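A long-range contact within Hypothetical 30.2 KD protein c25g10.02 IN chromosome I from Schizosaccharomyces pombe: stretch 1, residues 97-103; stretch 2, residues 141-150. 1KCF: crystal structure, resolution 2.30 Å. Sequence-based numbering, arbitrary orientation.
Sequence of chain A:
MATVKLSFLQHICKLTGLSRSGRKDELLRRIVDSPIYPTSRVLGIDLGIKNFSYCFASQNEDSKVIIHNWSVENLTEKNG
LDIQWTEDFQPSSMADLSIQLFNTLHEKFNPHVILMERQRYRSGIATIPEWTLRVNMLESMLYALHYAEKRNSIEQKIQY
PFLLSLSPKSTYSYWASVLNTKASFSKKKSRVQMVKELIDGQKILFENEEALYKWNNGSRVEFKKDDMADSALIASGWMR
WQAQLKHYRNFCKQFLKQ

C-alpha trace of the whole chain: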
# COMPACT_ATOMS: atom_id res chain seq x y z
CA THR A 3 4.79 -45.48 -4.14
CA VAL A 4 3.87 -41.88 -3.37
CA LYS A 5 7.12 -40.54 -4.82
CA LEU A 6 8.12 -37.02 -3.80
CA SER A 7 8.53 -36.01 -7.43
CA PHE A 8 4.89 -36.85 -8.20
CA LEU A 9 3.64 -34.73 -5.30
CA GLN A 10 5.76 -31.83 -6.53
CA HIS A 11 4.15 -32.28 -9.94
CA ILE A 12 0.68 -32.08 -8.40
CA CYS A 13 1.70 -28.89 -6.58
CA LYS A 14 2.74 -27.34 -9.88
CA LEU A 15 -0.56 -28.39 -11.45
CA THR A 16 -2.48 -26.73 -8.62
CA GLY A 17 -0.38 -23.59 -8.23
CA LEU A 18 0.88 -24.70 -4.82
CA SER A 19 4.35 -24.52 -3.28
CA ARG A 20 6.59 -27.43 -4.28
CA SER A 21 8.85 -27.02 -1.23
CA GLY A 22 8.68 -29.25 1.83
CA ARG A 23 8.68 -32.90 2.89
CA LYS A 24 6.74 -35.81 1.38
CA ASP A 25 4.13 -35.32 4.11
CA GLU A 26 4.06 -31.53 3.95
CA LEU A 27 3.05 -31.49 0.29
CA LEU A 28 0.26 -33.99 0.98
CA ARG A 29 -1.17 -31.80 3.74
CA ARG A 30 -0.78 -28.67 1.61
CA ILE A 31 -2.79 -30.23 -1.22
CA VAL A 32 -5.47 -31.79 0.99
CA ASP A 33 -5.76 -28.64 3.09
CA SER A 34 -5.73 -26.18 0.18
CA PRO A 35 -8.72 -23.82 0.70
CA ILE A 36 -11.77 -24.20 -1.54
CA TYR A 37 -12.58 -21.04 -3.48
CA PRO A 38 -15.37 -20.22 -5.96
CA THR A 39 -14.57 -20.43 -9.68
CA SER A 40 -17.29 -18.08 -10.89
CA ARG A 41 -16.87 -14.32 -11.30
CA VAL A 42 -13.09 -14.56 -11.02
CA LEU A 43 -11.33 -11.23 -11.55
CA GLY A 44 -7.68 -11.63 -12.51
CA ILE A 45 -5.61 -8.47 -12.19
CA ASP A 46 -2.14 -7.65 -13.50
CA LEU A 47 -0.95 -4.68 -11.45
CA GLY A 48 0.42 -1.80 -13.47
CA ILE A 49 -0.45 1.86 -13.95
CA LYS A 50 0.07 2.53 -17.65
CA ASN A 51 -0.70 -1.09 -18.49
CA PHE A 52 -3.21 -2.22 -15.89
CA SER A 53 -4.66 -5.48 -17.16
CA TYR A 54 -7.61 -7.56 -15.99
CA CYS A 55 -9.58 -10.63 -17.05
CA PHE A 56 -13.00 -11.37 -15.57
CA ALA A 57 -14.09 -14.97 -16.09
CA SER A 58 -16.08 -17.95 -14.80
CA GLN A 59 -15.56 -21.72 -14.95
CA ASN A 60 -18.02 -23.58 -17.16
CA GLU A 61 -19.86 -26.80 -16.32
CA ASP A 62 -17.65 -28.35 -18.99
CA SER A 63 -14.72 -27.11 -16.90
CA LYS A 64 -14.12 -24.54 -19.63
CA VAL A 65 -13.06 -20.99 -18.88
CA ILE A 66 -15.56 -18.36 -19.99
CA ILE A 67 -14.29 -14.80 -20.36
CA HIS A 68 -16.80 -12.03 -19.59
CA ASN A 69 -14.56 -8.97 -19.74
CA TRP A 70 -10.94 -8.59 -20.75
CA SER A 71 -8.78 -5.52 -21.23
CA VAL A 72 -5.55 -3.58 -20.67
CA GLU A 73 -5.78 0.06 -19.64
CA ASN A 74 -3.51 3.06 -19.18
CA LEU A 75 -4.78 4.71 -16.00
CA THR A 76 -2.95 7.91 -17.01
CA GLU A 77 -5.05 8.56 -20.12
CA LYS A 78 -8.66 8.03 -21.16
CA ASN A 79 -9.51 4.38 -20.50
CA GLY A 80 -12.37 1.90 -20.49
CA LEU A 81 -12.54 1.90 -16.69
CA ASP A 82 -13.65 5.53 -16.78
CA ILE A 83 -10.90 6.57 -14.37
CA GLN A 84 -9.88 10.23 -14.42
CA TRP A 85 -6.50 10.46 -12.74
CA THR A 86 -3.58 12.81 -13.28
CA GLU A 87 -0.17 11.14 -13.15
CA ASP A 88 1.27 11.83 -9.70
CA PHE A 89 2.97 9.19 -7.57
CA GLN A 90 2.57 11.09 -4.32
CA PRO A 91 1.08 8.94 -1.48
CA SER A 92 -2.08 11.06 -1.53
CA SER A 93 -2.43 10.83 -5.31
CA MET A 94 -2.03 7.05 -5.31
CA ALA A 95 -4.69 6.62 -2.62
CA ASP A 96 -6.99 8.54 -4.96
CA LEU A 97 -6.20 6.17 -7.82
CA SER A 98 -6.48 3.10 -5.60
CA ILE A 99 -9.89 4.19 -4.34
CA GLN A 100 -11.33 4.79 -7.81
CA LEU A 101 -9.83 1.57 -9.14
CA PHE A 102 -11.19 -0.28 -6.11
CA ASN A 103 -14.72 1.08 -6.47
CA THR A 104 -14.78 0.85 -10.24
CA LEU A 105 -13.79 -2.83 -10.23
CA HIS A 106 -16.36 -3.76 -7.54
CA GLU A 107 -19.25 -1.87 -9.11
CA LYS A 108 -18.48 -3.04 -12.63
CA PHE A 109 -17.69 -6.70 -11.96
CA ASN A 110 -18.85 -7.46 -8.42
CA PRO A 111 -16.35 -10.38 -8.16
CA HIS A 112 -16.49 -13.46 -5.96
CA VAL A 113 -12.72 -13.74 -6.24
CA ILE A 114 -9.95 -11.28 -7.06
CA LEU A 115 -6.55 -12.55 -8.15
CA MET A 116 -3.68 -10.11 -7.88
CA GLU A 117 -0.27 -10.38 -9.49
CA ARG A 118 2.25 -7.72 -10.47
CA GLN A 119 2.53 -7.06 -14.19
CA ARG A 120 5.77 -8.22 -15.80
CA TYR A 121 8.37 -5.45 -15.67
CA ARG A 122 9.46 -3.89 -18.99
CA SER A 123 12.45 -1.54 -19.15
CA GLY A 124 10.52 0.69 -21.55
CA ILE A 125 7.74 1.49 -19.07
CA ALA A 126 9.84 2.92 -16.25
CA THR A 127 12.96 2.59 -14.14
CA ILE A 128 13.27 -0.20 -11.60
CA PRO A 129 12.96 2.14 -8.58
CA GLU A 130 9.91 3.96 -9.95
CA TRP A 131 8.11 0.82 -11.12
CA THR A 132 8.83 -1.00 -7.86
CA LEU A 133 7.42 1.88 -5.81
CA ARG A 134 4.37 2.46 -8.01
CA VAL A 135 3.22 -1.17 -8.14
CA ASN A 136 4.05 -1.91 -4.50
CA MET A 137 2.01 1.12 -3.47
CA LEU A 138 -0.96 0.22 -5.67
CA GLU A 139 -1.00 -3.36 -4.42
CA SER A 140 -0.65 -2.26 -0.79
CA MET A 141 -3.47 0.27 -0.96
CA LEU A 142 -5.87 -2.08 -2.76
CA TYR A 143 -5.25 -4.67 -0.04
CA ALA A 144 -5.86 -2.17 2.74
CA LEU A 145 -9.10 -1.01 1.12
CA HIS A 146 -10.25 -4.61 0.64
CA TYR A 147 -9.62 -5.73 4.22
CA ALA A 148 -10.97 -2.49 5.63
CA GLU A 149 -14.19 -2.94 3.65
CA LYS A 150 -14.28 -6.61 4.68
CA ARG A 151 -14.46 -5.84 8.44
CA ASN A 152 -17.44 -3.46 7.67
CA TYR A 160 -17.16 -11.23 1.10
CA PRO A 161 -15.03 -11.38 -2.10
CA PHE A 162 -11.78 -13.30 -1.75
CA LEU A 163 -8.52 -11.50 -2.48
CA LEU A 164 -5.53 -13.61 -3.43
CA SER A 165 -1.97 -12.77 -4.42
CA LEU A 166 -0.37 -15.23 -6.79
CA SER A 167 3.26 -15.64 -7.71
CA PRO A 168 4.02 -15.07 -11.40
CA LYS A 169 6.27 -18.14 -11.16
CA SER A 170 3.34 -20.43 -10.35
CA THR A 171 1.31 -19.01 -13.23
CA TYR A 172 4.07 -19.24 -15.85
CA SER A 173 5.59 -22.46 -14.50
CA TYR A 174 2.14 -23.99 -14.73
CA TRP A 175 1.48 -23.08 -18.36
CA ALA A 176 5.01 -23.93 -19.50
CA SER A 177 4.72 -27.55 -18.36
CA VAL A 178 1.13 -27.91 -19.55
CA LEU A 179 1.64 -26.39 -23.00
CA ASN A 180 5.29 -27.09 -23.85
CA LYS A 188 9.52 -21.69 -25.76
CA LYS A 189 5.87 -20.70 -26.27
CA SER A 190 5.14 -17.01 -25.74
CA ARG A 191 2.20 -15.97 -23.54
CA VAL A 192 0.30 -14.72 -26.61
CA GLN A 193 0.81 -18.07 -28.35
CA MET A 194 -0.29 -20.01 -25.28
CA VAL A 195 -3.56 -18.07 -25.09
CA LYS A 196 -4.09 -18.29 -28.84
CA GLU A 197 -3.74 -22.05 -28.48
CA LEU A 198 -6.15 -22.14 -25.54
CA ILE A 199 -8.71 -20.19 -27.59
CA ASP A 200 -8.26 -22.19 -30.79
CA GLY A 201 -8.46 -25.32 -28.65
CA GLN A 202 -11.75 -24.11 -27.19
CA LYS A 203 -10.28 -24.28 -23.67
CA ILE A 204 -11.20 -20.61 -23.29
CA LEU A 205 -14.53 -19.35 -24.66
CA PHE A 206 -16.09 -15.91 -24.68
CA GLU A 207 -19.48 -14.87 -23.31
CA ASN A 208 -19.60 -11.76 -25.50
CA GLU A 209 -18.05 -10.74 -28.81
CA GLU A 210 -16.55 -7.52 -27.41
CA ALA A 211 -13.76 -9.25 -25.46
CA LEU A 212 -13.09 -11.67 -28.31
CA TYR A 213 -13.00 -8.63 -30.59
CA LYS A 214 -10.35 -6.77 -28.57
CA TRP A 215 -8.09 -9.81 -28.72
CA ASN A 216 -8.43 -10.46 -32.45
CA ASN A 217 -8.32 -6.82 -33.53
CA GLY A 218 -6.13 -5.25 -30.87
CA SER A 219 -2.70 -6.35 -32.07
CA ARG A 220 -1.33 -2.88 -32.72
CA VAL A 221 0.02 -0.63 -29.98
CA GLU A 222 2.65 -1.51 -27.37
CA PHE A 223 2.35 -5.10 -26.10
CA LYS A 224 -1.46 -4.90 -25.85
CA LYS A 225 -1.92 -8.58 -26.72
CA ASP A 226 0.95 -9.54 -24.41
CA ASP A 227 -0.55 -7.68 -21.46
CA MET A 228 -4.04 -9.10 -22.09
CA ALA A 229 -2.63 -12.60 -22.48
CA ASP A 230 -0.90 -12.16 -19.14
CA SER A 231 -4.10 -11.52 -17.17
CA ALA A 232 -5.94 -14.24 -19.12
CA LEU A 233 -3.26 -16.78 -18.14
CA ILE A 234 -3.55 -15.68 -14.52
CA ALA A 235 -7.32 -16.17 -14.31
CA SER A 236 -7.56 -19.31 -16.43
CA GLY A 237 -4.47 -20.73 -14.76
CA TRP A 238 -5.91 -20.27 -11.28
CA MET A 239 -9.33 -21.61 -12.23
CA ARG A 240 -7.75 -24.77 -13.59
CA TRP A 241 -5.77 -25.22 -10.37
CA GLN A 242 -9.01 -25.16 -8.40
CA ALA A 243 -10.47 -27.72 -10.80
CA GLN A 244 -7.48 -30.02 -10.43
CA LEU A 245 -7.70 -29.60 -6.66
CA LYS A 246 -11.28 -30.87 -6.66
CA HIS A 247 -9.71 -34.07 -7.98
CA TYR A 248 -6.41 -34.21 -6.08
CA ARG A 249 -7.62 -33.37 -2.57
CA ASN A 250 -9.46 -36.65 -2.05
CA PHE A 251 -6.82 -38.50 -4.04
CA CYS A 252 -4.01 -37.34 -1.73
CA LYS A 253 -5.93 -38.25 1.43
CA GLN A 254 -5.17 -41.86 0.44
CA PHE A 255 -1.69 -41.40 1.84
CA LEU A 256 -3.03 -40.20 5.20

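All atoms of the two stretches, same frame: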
# COMPACT_ATOMS: atom_id res chain seq x y z
N LEU A 97 -6.11 7.13 -6.73
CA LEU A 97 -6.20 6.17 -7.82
C LEU A 97 -6.67 4.81 -7.31
O LEU A 97 -7.52 4.17 -7.92
CB LEU A 97 -4.83 6.03 -8.51
CG LEU A 97 -4.73 5.02 -9.66
CD1 LEU A 97 -5.57 5.47 -10.84
CD2 LEU A 97 -3.27 4.88 -10.07
N SER A 98 -6.11 4.38 -6.18
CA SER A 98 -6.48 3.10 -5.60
C SER A 98 -7.96 3.04 -5.25
O SER A 98 -8.61 2.01 -5.46
CB SER A 98 -5.65 2.82 -4.35
OG SER A 98 -4.26 2.83 -4.65
N ILE A 99 -8.49 4.14 -4.73
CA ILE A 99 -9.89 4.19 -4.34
C ILE A 99 -10.82 4.11 -5.55
O ILE A 99 -11.82 3.40 -5.52
CB ILE A 99 -10.17 5.46 -3.50
CG1 ILE A 99 -9.43 5.35 -2.16
CG2 ILE A 99 -11.67 5.64 -3.27
CD1 ILE A 99 -9.45 6.61 -1.32
N GLN A 100 -10.49 4.84 -6.61
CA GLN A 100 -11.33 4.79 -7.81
C GLN A 100 -11.25 3.39 -8.42
O GLN A 100 -12.27 2.79 -8.77
CB GLN A 100 -10.85 5.80 -8.86
CG GLN A 100 -10.79 7.24 -8.40
CD GLN A 100 -10.56 8.20 -9.56
OE1 GLN A 100 -9.78 9.15 -9.45
NE2 GLN A 100 -11.23 7.95 -10.67
N LEU A 101 -10.04 2.89 -8.56
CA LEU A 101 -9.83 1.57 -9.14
C LEU A 101 -10.57 0.51 -8.33
O LEU A 101 -11.17 -0.40 -8.89
CB LEU A 101 -8.33 1.25 -9.18
CG LEU A 101 -7.88 0.11 -10.08
CD1 LEU A 101 -8.47 0.28 -11.49
CD2 LEU A 101 -6.35 0.10 -10.14
N PHE A 102 -10.52 0.66 -7.01
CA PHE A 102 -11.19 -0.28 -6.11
C PHE A 102 -12.70 -0.25 -6.32
O PHE A 102 -13.32 -1.30 -6.50
CB PHE A 102 -10.86 0.08 -4.66
CG PHE A 102 -11.43 -0.88 -3.66
CD1 PHE A 102 -10.78 -2.09 -3.38
CD2 PHE A 102 -12.62 -0.59 -2.99
CE1 PHE A 102 -11.31 -2.98 -2.46
CE2 PHE A 102 -13.16 -1.48 -2.07
CZ PHE A 102 -12.51 -2.68 -1.80
N ASN A 103 -13.28 0.94 -6.29
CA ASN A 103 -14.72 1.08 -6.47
C ASN A 103 -15.17 0.69 -7.86
O ASN A 103 -16.17 0.00 -8.03
CB ASN A 103 -15.18 2.53 -6.22
CG ASN A 103 -14.89 3.00 -4.82
OD1 ASN A 103 -14.82 2.20 -3.88
ND2 ASN A 103 -14.72 4.30 -4.65
N MET A 141 -2.26 -0.49 -1.20
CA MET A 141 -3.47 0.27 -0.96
C MET A 141 -4.73 -0.53 -1.27
O MET A 141 -5.70 -0.49 -0.50
CB MET A 141 -3.44 1.57 -1.78
CG MET A 141 -2.28 2.49 -1.39
SD MET A 141 -2.32 4.12 -2.16
CE MET A 141 -1.25 5.05 -1.07
N LEU A 142 -4.72 -1.26 -2.38
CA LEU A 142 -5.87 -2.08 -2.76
C LEU A 142 -6.16 -3.11 -1.68
O LEU A 142 -7.32 -3.39 -1.38
CB LEU A 142 -5.60 -2.79 -4.10
CG LEU A 142 -5.60 -1.90 -5.34
CD1 LEU A 142 -5.33 -2.75 -6.57
CD2 LEU A 142 -6.95 -1.19 -5.48
N TYR A 143 -5.11 -3.68 -1.10
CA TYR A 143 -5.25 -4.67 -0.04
C TYR A 143 -5.85 -4.04 1.22
O TYR A 143 -6.73 -4.62 1.86
CB TYR A 143 -3.88 -5.28 0.29
CG TYR A 143 -3.72 -6.70 -0.19
CD1 TYR A 143 -4.17 -7.77 0.58
CD2 TYR A 143 -3.18 -6.97 -1.44
CE1 TYR A 143 -4.08 -9.08 0.12
CE2 TYR A 143 -3.08 -8.27 -1.92
CZ TYR A 143 -3.53 -9.32 -1.13
OH TYR A 143 -3.45 -10.60 -1.61
N ALA A 144 -5.36 -2.86 1.57
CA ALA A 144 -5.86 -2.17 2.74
C ALA A 144 -7.35 -1.87 2.55
O ALA A 144 -8.16 -2.14 3.43
CB ALA A 144 -5.09 -0.87 2.96
N LEU A 145 -7.70 -1.33 1.39
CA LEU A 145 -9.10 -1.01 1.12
C LEU A 145 -9.98 -2.25 1.18
O LEU A 145 -11.09 -2.21 1.71
CB LEU A 145 -9.24 -0.34 -0.26
CG LEU A 145 -8.64 1.06 -0.38
CD1 LEU A 145 -8.93 1.63 -1.75
CD2 LEU A 145 -9.22 1.96 0.70
N HIS A 146 -9.49 -3.36 0.65
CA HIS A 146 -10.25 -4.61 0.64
C HIS A 146 -10.51 -5.12 2.06
O HIS A 146 -11.66 -5.40 2.42
CB HIS A 146 -9.50 -5.67 -0.17
CG HIS A 146 -10.10 -7.04 -0.08
ND1 HIS A 146 -9.75 -7.94 0.91
CD2 HIS A 146 -11.03 -7.66 -0.84
CE1 HIS A 146 -10.44 -9.05 0.75
NE2 HIS A 146 -11.22 -8.91 -0.30
N TYR A 147 -9.46 -5.24 2.86
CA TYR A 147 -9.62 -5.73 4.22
C TYR A 147 -10.34 -4.76 5.14
O TYR A 147 -10.94 -5.17 6.13
CB TYR A 147 -8.27 -6.14 4.81
CG TYR A 147 -7.86 -7.52 4.38
CD1 TYR A 147 -7.10 -7.72 3.23
CD2 TYR A 147 -8.31 -8.65 5.08
CE1 TYR A 147 -6.79 -9.01 2.79
CE2 TYR A 147 -8.01 -9.93 4.64
CZ TYR A 147 -7.25 -10.11 3.50
OH TYR A 147 -6.96 -11.38 3.06
N ALA A 148 -10.28 -3.47 4.82
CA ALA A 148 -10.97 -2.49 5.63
C ALA A 148 -12.46 -2.67 5.36
O ALA A 148 -13.27 -2.72 6.28
CB ALA A 148 -10.53 -1.08 5.25
N GLU A 149 -12.81 -2.77 4.08
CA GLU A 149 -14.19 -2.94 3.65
C GLU A 149 -14.73 -4.25 4.25
O GLU A 149 -15.84 -4.30 4.77
CB GLU A 149 -14.25 -3.02 2.12
CG GLU A 149 -15.61 -2.75 1.51
CD GLU A 149 -15.96 -1.27 1.49
OE1 GLU A 149 -16.49 -0.80 0.45
OE2 GLU A 149 -15.71 -0.58 2.50
N LYS A 150 -13.92 -5.30 4.17
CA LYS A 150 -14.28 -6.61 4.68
C LYS A 150 -14.77 -6.59 6.13
O LYS A 150 -15.79 -7.26 6.43
CB LYS A 150 -13.08 -7.56 4.58
CG LYS A 150 -13.33 -8.95 5.14
CD LYS A 150 -12.07 -9.80 5.08
CE LYS A 150 -12.29 -11.18 5.67
NZ LYS A 150 -11.05 -12.00 5.66

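Two helices far apart in sequence can pack without a single hydrogen bond between them, through van der Waals contact, with a small side chain where the backbones come nearest and a large one further along. The helices 97-103 and 141-150 illustrate the principle. Their axes cross at -55°, approach to 9.5 Å, and bury 422 Å² between them.

Leu97 takes no part, its CA-to-CB bond pointing sideways. At Ser98 the backbones come nearest, with its CA 5.9 Å from CA of Leu142. The short side chain suits this place: Ser98 OG lies 3.2 Å from Met141 CB, and its polarity is satisfied by a hydrogen bond elsewhere in the structure. The carbonyl oxygen of Ser98, already accepting a hydrogen bond from Phe102 N within its own helix, packs against two leucine methyls, Leu142 CD2 at 3.6 Å and Leu145 CD1 at 3.7 Å. Ser98, Met141 and both leucines are buried, a setting that suits branched apolar side chains; Leu145, covered over 72 Å², contributes most from its helix.

Ile99 directs its CA-to-CB bond away, yet its CG1 still reaches within 3.8 Å of Leu145 CD1, adding apolar contact. The CA-to-CB bond of Gln100 points away and the residue makes no contact, whereas that of Leu101 points toward the other helix but its side chain stops short of close packing.

Phe102 is the knob of the joint, covered over 112 Å² and seated among Leu142, Leu145, His146 and Glu149. With chi1 in the t well, its ring extends along the partner helix. Leu145 CB lies over one face, 4.0 Å from the Phe102 ring centroid in a CH-pi contact, while Leu145 CD1 meets Phe102 CB at 3.8 Å. Phe102 CE1 approaches His146 N at 3.6 Å, and Glu149 OE1 stands at the ring edge, 4.2 Å from Phe102 CE2. Glu149 is exposed, so its charged end can lie there without being buried. Asn103, also exposed, adds almost nothing.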